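PDB 2JG5: fructose 1-phosphate kinase from Staphylococcus aureus, which probably catalyses the ATP-dependent phosphorylation of fructose 1-phosphate to fructose 1,6-bisphosphate, as a member of the pfkB family of carbohydrate kinases. Local coordinates for residues A[266-278]-A[289-301]. Residues are numbered along the deposited sequence; the frame is centred on the assembly and turned at random.
Sequences EKAFQQAVACGTA and DAIEKIKSQVTIS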
ATOM      1  N   GLU A 266      25.088   9.728 -32.654  1.00 33.51           N
ATOM      2  CA  GLU A 266      26.019  10.352 -31.706  1.00 33.83           C
ATOM      3  C   GLU A 266      25.329  11.259 -30.692  1.00 33.41           C
ATOM      4  O   GLU A 266      25.581  11.163 -29.488  1.00 33.96           O
ATOM      5  CB  GLU A 266      27.096  11.168 -32.443  1.00 34.01           C
ATOM      6  CG  GLU A 266      28.138  10.350 -33.188  1.00 36.09           C
ATOM      7  CD  GLU A 266      27.723   9.989 -34.619  1.00 38.26           C
ATOM      8  OE1 GLU A 266      26.590  10.318 -35.037  1.00 38.72           O
ATOM      9  OE2 GLU A 266      28.547   9.371 -35.332  1.00 39.32           O
ATOM     10  N   LYS A 267      24.475  12.153 -31.179  1.00 32.76           N
ATOM     11  CA  LYS A 267      23.795  13.095 -30.302  1.00 31.90           C
ATOM     12  C   LYS A 267      22.706  12.422 -29.482  1.00 31.48           C
ATOM     13  O   LYS A 267      22.492  12.786 -28.321  1.00 31.48           O
ATOM     14  CB  LYS A 267      23.246  14.271 -31.100  1.00 31.68           C
ATOM     15  CG  LYS A 267      24.339  15.177 -31.648  1.00 31.41           C
ATOM     16  CD  LYS A 267      24.805  16.152 -30.593  1.00 30.85           C
ATOM     17  CE  LYS A 267      26.108  16.811 -30.977  1.00 31.81           C
ATOM     18  NZ  LYS A 267      26.196  18.129 -30.311  1.00 31.95           N
ATOM     19  N   ALA A 268      22.032  11.441 -30.085  1.00 31.14           N
ATOM     20  CA  ALA A 268      21.039  10.621 -29.379  1.00 30.60           C
ATOM     21  C   ALA A 268      21.705   9.906 -28.214  1.00 30.40           C
ATOM     22  O   ALA A 268      21.156   9.856 -27.109  1.00 30.82           O
ATOM     23  CB  ALA A 268      20.400   9.627 -30.316  1.00 30.20           C
ATOM     24  N   PHE A 269      22.902   9.378 -28.470  1.00 30.33           N
ATOM     25  CA  PHE A 269      23.706   8.680 -27.463  1.00 29.76           C
ATOM     26  C   PHE A 269      24.142   9.647 -26.364  1.00 29.57           C
ATOM     27  O   PHE A 269      24.001   9.339 -25.175  1.00 29.69           O
ATOM     28  CB  PHE A 269      24.905   7.989 -28.122  1.00 29.23           C
ATOM     29  CG  PHE A 269      25.772   7.192 -27.167  1.00 29.25           C
ATOM     30  CD1 PHE A 269      25.216   6.235 -26.310  1.00 28.63           C
ATOM     31  CD2 PHE A 269      27.154   7.370 -27.161  1.00 27.36           C
ATOM     32  CE1 PHE A 269      26.027   5.492 -25.442  1.00 27.81           C
ATOM     33  CE2 PHE A 269      27.971   6.619 -26.309  1.00 27.67           C
ATOM     34  CZ  PHE A 269      27.407   5.689 -25.446  1.00 28.02           C
ATOM     35  N   GLN A 270      24.651  10.813 -26.767  1.00 29.07           N
ATOM     36  CA  GLN A 270      24.936  11.914 -25.841  1.00 28.79           C
ATOM     37  C   GLN A 270      23.736  12.246 -24.938  1.00 28.61           C
ATOM     38  O   GLN A 270      23.891  12.372 -23.717  1.00 28.58           O
ATOM     39  CB  GLN A 270      25.344  13.167 -26.619  1.00 28.89           C
ATOM     40  CG  GLN A 270      25.997  14.226 -25.767  1.00 28.80           C
ATOM     41  CD  GLN A 270      26.085  15.566 -26.463  1.00 29.24           C
ATOM     42  OE1 GLN A 270      25.186  15.953 -27.217  1.00 31.34           O
ATOM     43  NE2 GLN A 270      27.156  16.287 -26.204  1.00 25.57           N
ATOM     44  N   GLN A 271      22.556  12.396 -25.547  1.00 28.16           N
ATOM     45  CA  GLN A 271      21.305  12.613 -24.815  1.00 28.35           C
ATOM     46  C   GLN A 271      21.037  11.463 -23.835  1.00 28.34           C
ATOM     47  O   GLN A 271      20.651  11.691 -22.692  1.00 28.75           O
ATOM     48  CB  GLN A 271      20.133  12.770 -25.796  1.00 28.25           C
ATOM     49  CG  GLN A 271      18.755  12.836 -25.156  1.00 27.99           C
ATOM     50  CD  GLN A 271      17.813  13.728 -25.920  1.00 28.89           C
ATOM     51  OE1 GLN A 271      17.835  14.948 -25.760  1.00 28.62           O
ATOM     52  NE2 GLN A 271      16.968  13.127 -26.760  1.00 29.84           N
ATOM     53  N   ALA A 272      21.279  10.237 -24.300  1.00 28.63           N
ATOM     54  CA  ALA A 272      21.112   9.025 -23.514  1.00 28.06           C
ATOM     55  C   ALA A 272      21.949   9.048 -22.233  1.00 28.37           C
ATOM     56  O   ALA A 272      21.421   8.810 -21.140  1.00 28.23           O
ATOM     57  CB  ALA A 272      21.444   7.813 -24.360  1.00 27.81           C
ATOM     58  N   VAL A 273      23.239   9.365 -22.372  1.00 28.33           N
ATOM     59  CA  VAL A 273      24.167   9.435 -21.234  1.00 28.02           C
ATOM     60  C   VAL A 273      23.860  10.611 -20.292  1.00 28.14           C
ATOM     61  O   VAL A 273      23.938  10.474 -19.063  1.00 27.99           O
ATOM     62  CB  VAL A 273      25.661   9.396 -21.694  1.00 27.85           C
ATOM     63  CG1 VAL A 273      26.591   9.618 -20.534  1.00 27.57           C
ATOM     64  CG2 VAL A 273      25.981   8.048 -22.350  1.00 27.67           C
ATOM     65  N   ALA A 274      23.496  11.755 -20.869  1.00 28.13           N
ATOM     66  CA  ALA A 274      23.054  12.912 -20.075  1.00 27.95           C
ATOM     67  C   ALA A 274      21.873  12.545 -19.186  1.00 27.85           C
ATOM     68  O   ALA A 274      21.867  12.876 -18.004  1.00 28.04           O
ATOM     69  CB  ALA A 274      22.680  14.087 -20.976  1.00 27.63           C
ATOM     70  N   CYS A 275      20.884  11.860 -19.761  1.00 27.65           N
ATOM     71  CA  CYS A 275      19.705  11.413 -19.013  1.00 27.66           C
ATOM     72  C   CYS A 275      20.019  10.529 -17.808  1.00 27.99           C
ATOM     73  O   CYS A 275      19.536  10.786 -16.700  1.00 28.09           O
ATOM     74  CB  CYS A 275      18.733  10.692 -19.940  1.00 27.77           C
ATOM     75  SG  CYS A 275      18.007  11.777 -21.136  1.00 25.98           S
ATOM     76  N   GLY A 276      20.829   9.493 -18.037  1.00 28.35           N
ATOM     77  CA  GLY A 276      21.233   8.565 -16.992  1.00 28.61           C
ATOM     78  C   GLY A 276      22.082   9.221 -15.922  1.00 28.67           C
ATOM     79  O   GLY A 276      22.006   8.857 -14.749  1.00 28.45           O
ATOM     80  N   THR A 277      22.892  10.190 -16.336  1.00 29.02           N
ATOM     81  CA  THR A 277      23.711  10.953 -15.411  1.00 29.20           C
ATOM     82  C   THR A 277      22.839  11.872 -14.572  1.00 29.61           C
ATOM     83  O   THR A 277      22.909  11.840 -13.344  1.00 29.34           O
ATOM     84  CB  THR A 277      24.783  11.764 -16.144  1.00 29.31           C
ATOM     85  OG1 THR A 277      25.546  10.880 -16.971  1.00 29.17           O
ATOM     86  CG2 THR A 277      25.722  12.461 -15.144  1.00 28.90           C
ATOM     87  N   ALA A 278      22.012  12.674 -15.242  1.00 30.18           N
ATOM     88  CA  ALA A 278      21.129  13.631 -14.576  1.00 30.75           C
ATOM     89  C   ALA A 278      20.201  12.986 -13.522  1.00 30.96           C
ATOM     90  O   ALA A 278      20.014  13.540 -12.434  1.00 31.38           O
ATOM     91  CB  ALA A 278      20.335  14.412 -15.605  1.00 30.87           C
ATOM     92  N   ASP A 289      15.734  20.353 -17.541  1.00 32.87           N
ATOM     93  CA  ASP A 289      16.844  21.299 -17.422  1.00 32.75           C
ATOM     94  C   ASP A 289      18.123  20.676 -16.883  1.00 32.50           C
ATOM     95  O   ASP A 289      19.214  21.130 -17.214  1.00 32.24           O
ATOM     96  CB  ASP A 289      16.452  22.510 -16.570  1.00 33.07           C
ATOM     97  CG  ASP A 289      15.396  23.375 -17.237  1.00 33.50           C
ATOM     98  OD1 ASP A 289      14.870  22.967 -18.302  1.00 34.24           O
ATOM     99  OD2 ASP A 289      15.095  24.458 -16.692  1.00 32.30           O
ATOM    100  N   ALA A 290      17.988  19.648 -16.046  1.00 32.32           N
ATOM    101  CA  ALA A 290      19.150  18.885 -15.583  1.00 32.02           C
ATOM    102  C   ALA A 290      19.769  18.108 -16.741  1.00 31.65           C
ATOM    103  O   ALA A 290      20.989  18.039 -16.872  1.00 31.23           O
ATOM    104  CB  ALA A 290      18.774  17.950 -14.442  1.00 32.05           C
ATOM    105  N   ILE A 291      18.907  17.541 -17.582  1.00 31.56           N
ATOM    106  CA  ILE A 291      19.332  16.771 -18.746  1.00 31.29           C
ATOM    107  C   ILE A 291      20.090  17.653 -19.738  1.00 31.45           C
ATOM    108  O   ILE A 291      21.185  17.293 -20.166  1.00 31.88           O
ATOM    109  CB  ILE A 291      18.127  16.069 -19.441  1.00 31.32           C
ATOM    110  CG1 ILE A 291      17.565  14.950 -18.547  1.00 31.21           C
ATOM    111  CG2 ILE A 291      18.528  15.539 -20.833  1.00 30.86           C
ATOM    112  CD1 ILE A 291      16.157  14.464 -18.927  1.00 30.57           C
ATOM    113  N   GLU A 292      19.509  18.801 -20.084  1.00 31.57           N
ATOM    114  CA  GLU A 292      20.100  19.723 -21.058  1.00 31.98           C
ATOM    115  C   GLU A 292      21.409  20.305 -20.562  1.00 32.34           C
ATOM    116  O   GLU A 292      22.378  20.398 -21.316  1.00 32.44           O
ATOM    117  CB  GLU A 292      19.141  20.866 -21.395  1.00 31.75           C
ATOM    118  CG  GLU A 292      17.831  20.421 -22.015  1.00 32.51           C
ATOM    119  CD  GLU A 292      18.016  19.576 -23.262  1.00 32.52           C
ATOM    120  OE1 GLU A 292      18.996  19.801 -23.995  1.00 33.28           O
ATOM    121  OE2 GLU A 292      17.171  18.693 -23.513  1.00 33.18           O
ATOM    122  N   LYS A 293      21.422  20.698 -19.293  1.00 32.78           N
ATOM    123  CA  LYS A 293      22.624  21.177 -18.623  1.00 33.23           C
ATOM    124  C   LYS A 293      23.726  20.145 -18.764  1.00 33.32           C
ATOM    125  O   LYS A 293      24.851  20.488 -19.112  1.00 33.59           O
ATOM    126  CB  LYS A 293      22.326  21.423 -17.143  1.00 33.33           C
ATOM    127  CG  LYS A 293      23.453  22.069 -16.342  1.00 34.27           C
ATOM    128  CD  LYS A 293      22.881  22.822 -15.134  1.00 36.03           C
ATOM    129  CE  LYS A 293      22.155  24.113 -15.556  1.00 36.74           C
ATOM    130  NZ  LYS A 293      21.519  24.828 -14.415  1.00 36.85           N
ATOM    131  N   ILE A 294      23.380  18.881 -18.530  1.00 33.52           N
ATOM    132  CA  ILE A 294      24.364  17.804 -18.490  1.00 33.77           C
ATOM    133  C   ILE A 294      24.908  17.377 -19.861  1.00 33.85           C
ATOM    134  O   ILE A 294      26.089  17.068 -19.968  1.00 34.12           O
ATOM    135  CB  ILE A 294      23.877  16.598 -17.639  1.00 33.67           C
ATOM    136  CG1 ILE A 294      23.901  16.990 -16.157  1.00 33.55           C
ATOM    137  CG2 ILE A 294      24.724  15.351 -17.906  1.00 33.21           C
ATOM    138  CD1 ILE A 294      23.890  15.835 -15.197  1.00 34.30           C
ATOM    139  N   LYS A 295      24.074  17.380 -20.902  1.00 34.01           N
ATOM    140  CA  LYS A 295      24.557  16.968 -22.228  1.00 34.03           C
ATOM    141  C   LYS A 295      25.513  17.954 -22.905  1.00 34.00           C
ATOM    142  O   LYS A 295      26.281  17.565 -23.780  1.00 34.29           O
ATOM    143  CB  LYS A 295      23.424  16.502 -23.155  1.00 34.24           C
ATOM    144  CG  LYS A 295      22.559  17.556 -23.777  1.00 33.94           C
ATOM    145  CD  LYS A 295      21.358  16.858 -24.369  1.00 33.98           C
ATOM    146  CE  LYS A 295      20.718  17.664 -25.470  1.00 34.24           C
ATOM    147  NZ  LYS A 295      19.504  16.982 -25.948  1.00 32.59           N
ATOM    148  N   SER A 296      25.486  19.213 -22.477  1.00 34.21           N
ATOM    149  CA  SER A 296      26.522  20.172 -22.851  1.00 34.43           C
ATOM    150  C   SER A 296      27.870  19.707 -22.295  1.00 34.59           C
ATOM    151  O   SER A 296      28.930  20.077 -22.807  1.00 34.62           O
ATOM    152  CB  SER A 296      26.202  21.557 -22.291  1.00 34.38           C
ATOM    153  OG  SER A 296      24.855  21.906 -22.531  1.00 34.33           O
ATOM    154  N   GLN A 297      27.809  18.875 -21.252  1.00 34.61           N
ATOM    155  CA  GLN A 297      28.986  18.463 -20.497  1.00 34.34           C
ATOM    156  C   GLN A 297      29.472  17.076 -20.888  1.00 33.89           C
ATOM    157  O   GLN A 297      30.596  16.691 -20.564  1.00 33.72           O
ATOM    158  CB  GLN A 297      28.677  18.497 -19.001  1.00 34.46           C
ATOM    159  CG  GLN A 297      28.353  19.887 -18.465  1.00 34.83           C
ATOM    160  CD  GLN A 297      28.041  19.875 -16.985  1.00 34.96           C
ATOM    161  OE1 GLN A 297      27.068  19.259 -16.550  1.00 36.32           O
ATOM    162  NE2 GLN A 297      28.872  20.556 -16.200  1.00 35.54           N
ATOM    163  N   VAL A 298      28.617  16.322 -21.570  1.00 33.56           N
ATOM    164  CA  VAL A 298      28.959  14.972 -21.991  1.00 33.01           C
ATOM    165  C   VAL A 298      29.828  15.063 -23.237  1.00 32.88           C
ATOM    166  O   VAL A 298      29.469  15.717 -24.220  1.00 32.60           O
ATOM    167  CB  VAL A 298      27.686  14.098 -22.240  1.00 33.10           C
ATOM    168  CG1 VAL A 298      28.050  12.732 -22.820  1.00 32.51           C
ATOM    169  CG2 VAL A 298      26.895  13.930 -20.953  1.00 32.57           C
ATOM    170  N   THR A 299      30.989  14.426 -23.174  1.00 32.86           N
ATOM    171  CA  THR A 299      31.881  14.357 -24.324  1.00 33.06           C
ATOM    172  C   THR A 299      31.578  13.127 -25.174  1.00 33.04           C
ATOM    173  O   THR A 299      31.294  12.043 -24.646  1.00 33.35           O
ATOM    174  CB  THR A 299      33.340  14.349 -23.882  1.00 33.06           C
ATOM    175  OG1 THR A 299      33.567  15.490 -23.047  1.00 33.10           O
ATOM    176  CG2 THR A 299      34.271  14.422 -25.084  1.00 33.14           C
ATOM    177  N   ILE A 300      31.633  13.321 -26.490  1.00 32.81           N
ATOM    178  CA  ILE A 300      31.385  12.267 -27.472  1.00 32.56           C
ATOM    179  C   ILE A 300      32.634  12.074 -28.319  1.00 32.15           C
ATOM    180  O   ILE A 300      33.196  13.040 -28.839  1.00 32.57           O
ATOM    181  CB  ILE A 300      30.150  12.616 -28.365  1.00 32.74           C
ATOM    182  CG1 ILE A 300      28.838  12.478 -27.575  1.00 32.63           C
ATOM    183  CG2 ILE A 300      30.129  11.813 -29.681  1.00 32.52           C
ATOM    184  CD1 ILE A 300      28.619  11.132 -26.876  1.00 31.53           C
ATOM    185  N   SER A 301      33.075  10.828 -28.439  1.00 31.41           N
ATOM    186  CA  SER A 301      34.239  10.504 -29.246  1.00 30.80           C
ATOM    187  C   SER A 301      34.005   9.225 -30.017  1.00 30.18           C
ATOM    188  O   SER A 301      33.415   8.276 -29.493  1.00 29.90           O
ATOM    189  CB  SER A 301      35.466  10.340 -28.354  1.00 30.90           C
ATOM    190  OG  SER A 301      35.679  11.520 -27.608  1.00 32.07           O
TER
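Lys295 NZ is gripped from two directions: it donates to Gln271 OE1 at 2.6 Å across the contact and forms a salt bridge, at 3.5 Å, with Glu292 OE1 one turn earlier in its own helix. The lysine leaves its backbone with CG between N and the carbonyl carbon (chi1 77°), then runs extended beside the Gln271 side chain, both pointing the same way. Glu292 has its stronger partner in Arg288, at the start of the helix. At the root of the lysine side chain, Ala274 CB presses on Lys295 CB at 3.3 Å, tighter than ordinary van der Waals contact.

Gln270 reaches into the turn before strand 299-303: its extended chain carries NE2 to Val298 O at 3.1 Å, a nearly straight bond (165°) with Val298 O in the plane of the Gln270 amide, though NE2 stands tilted from the Val298 carbonyl plane. Gln270 CG packs against both Val298 CG1 and Ile300 CG1. Further along, Ile294 CD1 rests on Ala278 CA at 3.6 Å, and Ile291 CG2 meets Cys275 SG at 3.8 Å. Helix 265-280 thereby packs against both the last helix of the chain and strand 299-303, an outermost strand of an antiparallel sheet within the ribokinase-like fold. The chemistry implies an apolar seam with amide and charged groups along it, in which one glutamine secures the lysine and its neighbour the turn.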